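Local coordinates for periplasmic beta-glucosidase (PDB 6R5T), which probably hydrolyses terminal, non-reducing beta-D-glucosyl residues to release beta-D-glucose, as a periplasmic member of glycoside hydrolase family 3, at residues D2-I7 against A313-L318; S163-P168 against Y322-F327. The protein carries 1 engineered substitution. All blocks are in the same frame, centred on the assembly; numbering follows the deposited sequence.

Contact 1. Residues D2-I7 against A313-L318; sequences DKERFI and ACRDVL
Two helices of the family 3 TIM-barrel-like domain meet here: the N-terminal helix 2-12 lies across helix 307-323, the local axes of 2-7 and 313-318 running at 123° and 10.9 Å apart at their closest. A salt bridge spans the gap. Arg315 starts with CG anti to its backbone N, bends at chi2 (-92°) and presents the edge of its guanidinium to Glu4, whose chain also bends at chi2. NH2 of Arg315 donates almost straight to the syn lone pair of Glu4 OE1, 3.0 Å away. A weak second bond, Arg315 NE to Glu4 OE2 at 3.4 Å, makes the grip two-pronged but uneven, with carboxylate and guanidinium planes 31° apart. On the other side, Arg315 NH1 reaches Asp316 OD1 at 2.8 Å from above the carboxylate plane, and it also bonds Lys249 O. Alongside the aliphatic part of Arg315, Ile7 CG2 touches Arg315 CG at 4.0 Å and lies near Leu318 CB. Lys3 NZ, paired with Asp323, is 4.3 Å from Arg315 NH2. The carboxylates of Glu4 and Asp316, with Asp323 on Lys3, would offset this like-charge proximity; bonds at NE, NH1 and NH2 should fix the guanidinium's rotation.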
ATOM      1  N   ASP A   2      20.279 -45.692  -6.541  1.00 46.30           N
ATOM      2  CA  ASP A   2      20.262 -46.323  -5.199  1.00 46.49           C
ATOM      3  C   ASP A   2      19.267 -45.590  -4.281  1.00 43.07           C
ATOM      4  O   ASP A   2      18.585 -46.299  -3.519  1.00 37.16           O
ATOM      5  CB  ASP A   2      21.637 -46.303  -4.529  1.00 51.69           C
ATOM      6  CG  ASP A   2      22.399 -47.620  -4.562  1.00 65.72           C
ATOM      7  OD1 ASP A   2      22.892 -47.992  -5.652  1.00 64.67           O
ATOM      8  OD2 ASP A   2      22.506 -48.267  -3.492  1.00 76.63           O
ATOM      9  N   LYS A   3      19.185 -44.251  -4.340  1.00 38.07           N
ATOM     10  CA  LYS A   3      18.287 -43.464  -3.445  1.00 35.37           C
ATOM     11  C   LYS A   3      16.827 -43.827  -3.736  1.00 34.86           C
ATOM     12  O   LYS A   3      16.089 -44.126  -2.776  1.00 27.08           O
ATOM     13  CB  LYS A   3      18.501 -41.957  -3.616  1.00 34.19           C
ATOM     14  CG  LYS A   3      17.490 -41.088  -2.892  1.00 32.16           C
ATOM     15  CD  LYS A   3      17.885 -39.648  -2.929  1.00 31.40           C
ATOM     16  CE  LYS A   3      16.807 -38.730  -2.399  1.00 30.81           C
ATOM     17  NZ  LYS A   3      17.228 -37.316  -2.527  1.00 30.95           N
ATOM     18  N   GLU A   4      16.396 -43.793  -4.999  1.00 34.86           N
ATOM     19  CA  GLU A   4      14.969 -44.050  -5.311  1.00 38.39           C
ATOM     20  C   GLU A   4      14.667 -45.532  -5.024  1.00 37.15           C
ATOM     21  O   GLU A   4      13.567 -45.765  -4.555  1.00 38.08           O
ATOM     22  CB  GLU A   4      14.536 -43.526  -6.681  1.00 44.73           C
ATOM     23  CG  GLU A   4      14.263 -42.006  -6.735  1.00 49.75           C
ATOM     24  CD  GLU A   4      13.724 -41.171  -5.553  1.00 58.24           C
ATOM     25  OE1 GLU A   4      14.439 -40.174  -5.181  1.00 49.08           O
ATOM     26  OE2 GLU A   4      12.559 -41.420  -5.040  1.00 46.68           O
ATOM     27  N   ARG A   5      15.604 -46.468  -5.203  1.00 39.93           N
ATOM     28  CA  ARG A   5      15.393 -47.901  -4.858  1.00 42.63           C
ATOM     29  C   ARG A   5      15.219 -48.022  -3.342  1.00 36.38           C
ATOM     30  O   ARG A   5      14.279 -48.682  -2.923  1.00 31.10           O
ATOM     31  CB  ARG A   5      16.555 -48.796  -5.309  1.00 51.01           C
ATOM     32  CG  ARG A   5      16.724 -48.901  -6.823  1.00 61.79           C
ATOM     33  CD  ARG A   5      17.474 -50.150  -7.268  1.00 65.53           C
ATOM     34  NE  ARG A   5      16.670 -51.316  -6.914  1.00 78.96           N
ATOM     35  CZ  ARG A   5      17.111 -52.433  -6.337  1.00 80.59           C
ATOM     36  NH1 ARG A   5      18.393 -52.590  -6.050  1.00 81.91           N
ATOM     37  NH2 ARG A   5      16.253 -53.400  -6.048  1.00 79.49           N
ATOM     38  N   PHE A   6      16.121 -47.430  -2.567  1.00 29.31           N
ATOM     39  CA  PHE A   6      16.123 -47.457  -1.083  1.00 25.71           C
ATOM     40  C   PHE A   6      14.747 -46.948  -0.614  1.00 25.22           C
ATOM     41  O   PHE A   6      14.117 -47.595   0.231  1.00 22.72           O
ATOM     42  CB  PHE A   6      17.253 -46.604  -0.485  1.00 26.34           C
ATOM     43  CG  PHE A   6      17.297 -46.623   1.018  1.00 27.37           C
ATOM     44  CD1 PHE A   6      16.542 -45.717   1.760  1.00 26.00           C
ATOM     45  CD2 PHE A   6      18.044 -47.560   1.707  1.00 29.78           C
ATOM     46  CE1 PHE A   6      16.527 -45.753   3.146  1.00 27.57           C
ATOM     47  CE2 PHE A   6      18.023 -47.597   3.102  1.00 35.02           C
ATOM     48  CZ  PHE A   6      17.260 -46.694   3.822  1.00 33.89           C
ATOM     49  N   ILE A   7      14.307 -45.816  -1.160  1.00 22.43           N
ATOM     50  CA  ILE A   7      13.047 -45.166  -0.708  1.00 24.70           C
ATOM     51  C   ILE A   7      11.851 -46.021  -1.105  1.00 21.88           C
ATOM     52  O   ILE A   7      10.955 -46.198  -0.295  1.00 20.16           O
ATOM     53  CB  ILE A   7      12.933 -43.706  -1.203  1.00 25.23           C
ATOM     54  CG1 ILE A   7      14.003 -42.878  -0.480  1.00 29.07           C
ATOM     55  CG2 ILE A   7      11.536 -43.171  -0.966  1.00 27.42           C
ATOM     56  CD1 ILE A   7      14.201 -41.482  -1.001  1.00 31.45           C
ATOM     57  N   ALA A 313       3.974 -37.176  -0.361  1.00 16.26           N
ATOM     58  CA  ALA A 313       4.323 -36.434   0.861  1.00 14.85           C
ATOM     59  C   ALA A 313       5.349 -37.240   1.642  1.00 15.95           C
ATOM     60  O   ALA A 313       6.408 -36.739   2.049  1.00 14.71           O
ATOM     61  CB  ALA A 313       3.091 -36.117   1.639  1.00 15.12           C
ATOM     62  N   CYS A 314       5.073 -38.546   1.830  1.00 14.77           N
ATOM     63  CA  CYS A 314       5.981 -39.434   2.569  1.00 14.76           C
ATOM     64  C   CYS A 314       7.326 -39.586   1.849  1.00 14.88           C
ATOM     65  O   CYS A 314       8.369 -39.482   2.492  1.00 14.66           O
ATOM     66  CB  CYS A 314       5.289 -40.780   2.728  1.00 16.19           C
ATOM     67  SG  CYS A 314       6.305 -41.921   3.697  1.00 19.34           S
ATOM     68  N   ARG A 315       7.322 -39.786   0.530  1.00 14.85           N
ATOM     69  CA  ARG A 315       8.560 -39.918  -0.231  1.00 16.25           C
ATOM     70  C   ARG A 315       9.437 -38.682  -0.019  1.00 14.84           C
ATOM     71  O   ARG A 315      10.622 -38.827   0.177  1.00 14.59           O
ATOM     72  CB  ARG A 315       8.300 -40.126  -1.722  1.00 18.29           C
ATOM     73  CG  ARG A 315       9.543 -40.142  -2.596  1.00 22.93           C
ATOM     74  CD  ARG A 315       9.881 -38.737  -3.156  1.00 26.93           C
ATOM     75  NE  ARG A 315      11.257 -38.634  -3.633  1.00 30.59           N
ATOM     76  CZ  ARG A 315      11.975 -37.512  -3.713  1.00 31.12           C
ATOM     77  NH1 ARG A 315      11.486 -36.337  -3.326  1.00 32.54           N
ATOM     78  NH2 ARG A 315      13.223 -37.579  -4.143  1.00 32.94           N
ATOM     79  N   ASP A 316       8.826 -37.501   0.011  1.00 15.00           N
ATOM     80  CA  ASP A 316       9.614 -36.269   0.176  1.00 16.04           C
ATOM     81  C   ASP A 316      10.247 -36.237   1.564  1.00 14.54           C
ATOM     82  O   ASP A 316      11.410 -35.790   1.683  1.00 15.82           O
ATOM     83  CB  ASP A 316       8.746 -35.045  -0.129  1.00 15.00           C
ATOM     84  CG  ASP A 316       8.342 -34.866  -1.576  1.00 17.99           C
ATOM     85  OD1 ASP A 316       8.897 -35.586  -2.428  1.00 19.95           O
ATOM     86  OD2 ASP A 316       7.432 -34.016  -1.828  1.00 19.53           O
ATOM     87  N   VAL A 317       9.535 -36.677   2.610  1.00 13.75           N
ATOM     88  CA  VAL A 317      10.138 -36.687   3.956  1.00 13.39           C
ATOM     89  C   VAL A 317      11.318 -37.676   3.972  1.00 15.09           C
ATOM     90  O   VAL A 317      12.391 -37.342   4.497  1.00 14.70           O
ATOM     91  CB  VAL A 317       9.084 -37.026   5.016  1.00 14.53           C
ATOM     92  CG1 VAL A 317       9.745 -37.220   6.371  1.00 14.99           C
ATOM     93  CG2 VAL A 317       8.030 -35.911   5.075  1.00 15.52           C
ATOM     94  N   LEU A 318      11.098 -38.882   3.435  1.00 15.86           N
ATOM     95  CA  LEU A 318      12.129 -39.935   3.485  1.00 16.56           C
ATOM     96  C   LEU A 318      13.334 -39.491   2.676  1.00 15.55           C
ATOM     97  O   LEU A 318      14.467 -39.722   3.118  1.00 16.73           O
ATOM     98  CB  LEU A 318      11.529 -41.246   2.948  1.00 16.36           C
ATOM     99  CG  LEU A 318      10.403 -41.852   3.785  1.00 16.80           C
ATOM    100  CD1 LEU A 318       9.948 -43.141   3.118  1.00 17.84           C
ATOM    101  CD2 LEU A 318      10.800 -42.085   5.228  1.00 18.34           C
TER

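Contact 2. Residues S163-P168 against Y322-F327; sequences SNLAAP and YDLGLF
Leu165 leaves the turn between helix 146-161 and strand 172-178 with its CB directed at the end of helix 307-323. That CB lies 3.3 Å from Asp323 O, so the first carbon of the side chain already rests on the last helical turn. Further out, an unusual chi1 of -91°, away from a staggered position, carries the branch past Asp323, and CD1 comes to 4.1 Å from Asp323 CB, the two side chains crossing obliquely. The other methyl, CD2, approaches Leu324 CD2 at 4.3 Å, and both leucines also pack on Met172. The carboxylate of Asp323 pairs with Lys3. Backbone meets backbone beside these side chains: Leu324 CA makes a CA-H...O contact with Leu165 O at 3.5 Å, and Ala166 CA returns one to Leu324 O. Ala166 CB sits 3.8 Å from Gly325 CA; a CB on Gly325 would point into that methyl. No direct hydrogen bond joins the segments: Ala166 N approaches Asp323 O at a poor angle and is instead held by Asn164 OD1, which it meets from above the amide carbonyl plane. A water bridges the two sides, donating to Asp323 O at 2.6 Å and weakly to Asn164 OD1. Arg333 joins them as well, through a hydrogen bond to Leu324 O and a weak one to Leu165 O. Gly325, with phi 87°, ends the helix in a Schellman motif, while Asn164 makes an Asx turn within the type I beta turn 164-167. The contact thus sets the C-terminal end of the helix after the last barrel strand against a helix-to-strand turn of the TIM-barrel-like domain.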
ATOM      1  N   SER A 163      29.049 -29.087   0.579  1.00 29.19           N
ATOM      2  CA  SER A 163      29.195 -29.964  -0.612  1.00 32.09           C
ATOM      3  C   SER A 163      28.420 -31.273  -0.404  1.00 29.53           C
ATOM      4  O   SER A 163      28.136 -31.926  -1.396  1.00 31.53           O
ATOM      5  CB  SER A 163      30.650 -30.263  -0.928  1.00 32.17           C
ATOM      6  OG  SER A 163      31.282 -30.831   0.200  1.00 39.19           O
ATOM      7  N   ASN A 164      27.981 -31.567   0.821  1.00 27.22           N
ATOM      8  CA  ASN A 164      27.280 -32.838   1.113  1.00 25.83           C
ATOM      9  C   ASN A 164      26.335 -32.649   2.297  1.00 21.88           C
ATOM     10  O   ASN A 164      26.799 -32.335   3.419  1.00 21.68           O
ATOM     11  CB  ASN A 164      28.332 -33.925   1.332  1.00 30.53           C
ATOM     12  CG  ASN A 164      27.755 -35.295   1.610  1.00 31.78           C
ATOM     13  OD1 ASN A 164      26.550 -35.481   1.735  1.00 30.70           O
ATOM     14  ND2 ASN A 164      28.646 -36.260   1.760  1.00 43.36           N
ATOM     15  N   LEU A 165      25.046 -32.839   2.039  1.00 21.04           N
ATOM     16  CA  LEU A 165      23.994 -32.700   3.076  1.00 22.28           C
ATOM     17  C   LEU A 165      24.157 -33.739   4.182  1.00 21.93           C
ATOM     18  O   LEU A 165      23.590 -33.523   5.248  1.00 20.01           O
ATOM     19  CB  LEU A 165      22.594 -32.781   2.465  1.00 23.53           C
ATOM     20  CG  LEU A 165      21.998 -31.454   2.039  1.00 26.44           C
ATOM     21  CD1 LEU A 165      20.731 -31.671   1.235  1.00 28.27           C
ATOM     22  CD2 LEU A 165      21.741 -30.582   3.251  1.00 26.98           C
ATOM     23  N   ALA A 166      24.954 -34.809   3.982  1.00 20.85           N
ATOM     24  CA  ALA A 166      25.169 -35.826   5.020  1.00 23.70           C
ATOM     25  C   ALA A 166      26.358 -35.426   5.918  1.00 22.25           C
ATOM     26  O   ALA A 166      26.555 -36.037   6.998  1.00 22.71           O
ATOM     27  CB  ALA A 166      25.358 -37.175   4.367  1.00 23.43           C
ATOM     28  N   ALA A 167      27.100 -34.376   5.570  1.00 21.93           N
ATOM     29  CA  ALA A 167      28.247 -33.971   6.403  1.00 19.58           C
ATOM     30  C   ALA A 167      27.747 -33.583   7.769  1.00 22.30           C
ATOM     31  O   ALA A 167      26.708 -32.911   7.891  1.00 21.12           O
ATOM     32  CB  ALA A 167      29.038 -32.829   5.807  1.00 20.64           C
ATOM     33  N   PRO A 168      28.487 -33.924   8.835  1.00 22.58           N
ATOM     34  CA  PRO A 168      28.065 -33.578  10.170  1.00 21.84           C
ATOM     35  C   PRO A 168      28.108 -32.077  10.473  1.00 22.63           C
ATOM     36  O   PRO A 168      27.599 -31.731  11.480  1.00 25.66           O
ATOM     37  CB  PRO A 168      29.050 -34.279  11.119  1.00 26.21           C
ATOM     38  CG  PRO A 168      29.923 -35.152  10.248  1.00 29.46           C
ATOM     39  CD  PRO A 168      29.723 -34.738   8.816  1.00 27.67           C
ATOM     40  N   TYR A 322      17.189 -39.122   3.900  1.00 16.33           N
ATOM     41  CA  TYR A 322      18.220 -39.879   3.147  1.00 17.39           C
ATOM     42  C   TYR A 322      19.398 -38.918   2.855  1.00 18.03           C
ATOM     43  O   TYR A 322      20.547 -39.185   3.205  1.00 18.08           O
ATOM     44  CB  TYR A 322      17.581 -40.496   1.903  1.00 19.02           C
ATOM     45  CG  TYR A 322      18.526 -41.328   1.067  1.00 21.21           C
ATOM     46  CD1 TYR A 322      19.434 -40.732   0.211  1.00 26.22           C
ATOM     47  CD2 TYR A 322      18.497 -42.708   1.150  1.00 25.03           C
ATOM     48  CE1 TYR A 322      20.269 -41.491  -0.596  1.00 29.04           C
ATOM     49  CE2 TYR A 322      19.363 -43.477   0.397  1.00 28.11           C
ATOM     50  CZ  TYR A 322      20.241 -42.870  -0.480  1.00 32.72           C
ATOM     51  OH  TYR A 322      21.051 -43.650  -1.263  1.00 35.09           O
ATOM     52  N   ASP A 323      19.072 -37.735   2.307  1.00 18.10           N
ATOM     53  CA  ASP A 323      20.100 -36.747   1.915  1.00 20.50           C
ATOM     54  C   ASP A 323      20.857 -36.248   3.154  1.00 18.11           C
ATOM     55  O   ASP A 323      22.068 -35.965   3.005  1.00 18.75           O
ATOM     56  CB  ASP A 323      19.503 -35.593   1.128  1.00 18.32           C
ATOM     57  CG  ASP A 323      19.043 -35.977  -0.256  1.00 20.42           C
ATOM     58  OD1 ASP A 323      19.381 -37.137  -0.735  1.00 22.19           O
ATOM     59  OD2 ASP A 323      18.282 -35.154  -0.852  1.00 25.01           O
ATOM     60  N   LEU A 324      20.191 -36.159   4.302  1.00 16.79           N
ATOM     61  CA  LEU A 324      20.811 -35.706   5.563  1.00 16.00           C
ATOM     62  C   LEU A 324      21.729 -36.774   6.189  1.00 16.94           C
ATOM     63  O   LEU A 324      22.398 -36.493   7.176  1.00 17.56           O
ATOM     64  CB  LEU A 324      19.707 -35.282   6.513  1.00 15.91           C
ATOM     65  CG  LEU A 324      19.182 -33.885   6.197  1.00 15.40           C
ATOM     66  CD1 LEU A 324      17.886 -33.637   6.905  1.00 17.05           C
ATOM     67  CD2 LEU A 324      20.213 -32.867   6.615  1.00 16.07           C
ATOM     68  N   GLY A 325      21.725 -37.972   5.627  1.00 16.67           N
ATOM     69  CA  GLY A 325      22.592 -39.075   6.076  1.00 18.38           C
ATOM     70  C   GLY A 325      21.977 -39.872   7.202  1.00 18.30           C
ATOM     71  O   GLY A 325      22.699 -40.662   7.837  1.00 20.23           O
ATOM     72  N   LEU A 326      20.716 -39.630   7.545  1.00 17.93           N
ATOM     73  CA  LEU A 326      20.123 -40.157   8.787  1.00 16.82           C
ATOM     74  C   LEU A 326      19.812 -41.652   8.657  1.00 16.88           C
ATOM     75  O   LEU A 326      19.729 -42.288   9.689  1.00 19.81           O
ATOM     76  CB  LEU A 326      18.917 -39.313   9.193  1.00 16.78           C
ATOM     77  CG  LEU A 326      19.279 -37.875   9.579  1.00 17.08           C
ATOM     78  CD1 LEU A 326      18.001 -37.031   9.646  1.00 18.56           C
ATOM     79  CD2 LEU A 326      20.003 -37.799  10.924  1.00 18.62           C
ATOM     80  N   PHE A 327      19.636 -42.166   7.465  1.00 18.35           N
ATOM     81  CA  PHE A 327      19.460 -43.642   7.310  1.00 20.36           C
ATOM     82  C   PHE A 327      20.820 -44.329   7.446  1.00 26.15           C
ATOM     83  O   PHE A 327      20.852 -45.473   7.900  1.00 27.76           O
ATOM     84  CB  PHE A 327      18.798 -44.016   6.007  1.00 20.02           C
ATOM     85  CG  PHE A 327      17.336 -43.701   5.976  1.00 17.93           C
ATOM     86  CD1 PHE A 327      16.462 -44.432   6.761  1.00 18.46           C
ATOM     87  CD2 PHE A 327      16.841 -42.657   5.226  1.00 17.92           C
ATOM     88  CE1 PHE A 327      15.106 -44.160   6.778  1.00 20.49           C
ATOM     89  CE2 PHE A 327      15.483 -42.410   5.204  1.00 19.39           C
ATOM     90  CZ  PHE A 327      14.616 -43.121   6.010  1.00 19.27           C
TER
HETATM   91  O   HOH W   1      23.434 -36.480   0.809  1.00 35.47           O

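In the fold
From the N terminus, helix 2-12 comes first; contact 1 closes a loop of about 300 residues when helix 307-323 returns to it. Inside that span, the turn 163-168 leads into strand 172-178, and contact 2 closes a shorter loop at the C-terminal end of the same helix, where the chain leaves it. The segments alternate along the chain, so the two loops cross. With centres about 14 Å apart, the contacts are joined directly: Lys3 NZ of contact 1 forms a salt bridge with Asp323 OD1 of contact 2, and the Phe6 ring meets those of Tyr322 and Phe327. Helix 307-323 thereby ties the chain's beginning to a connection midway through the parallel-stranded barrel.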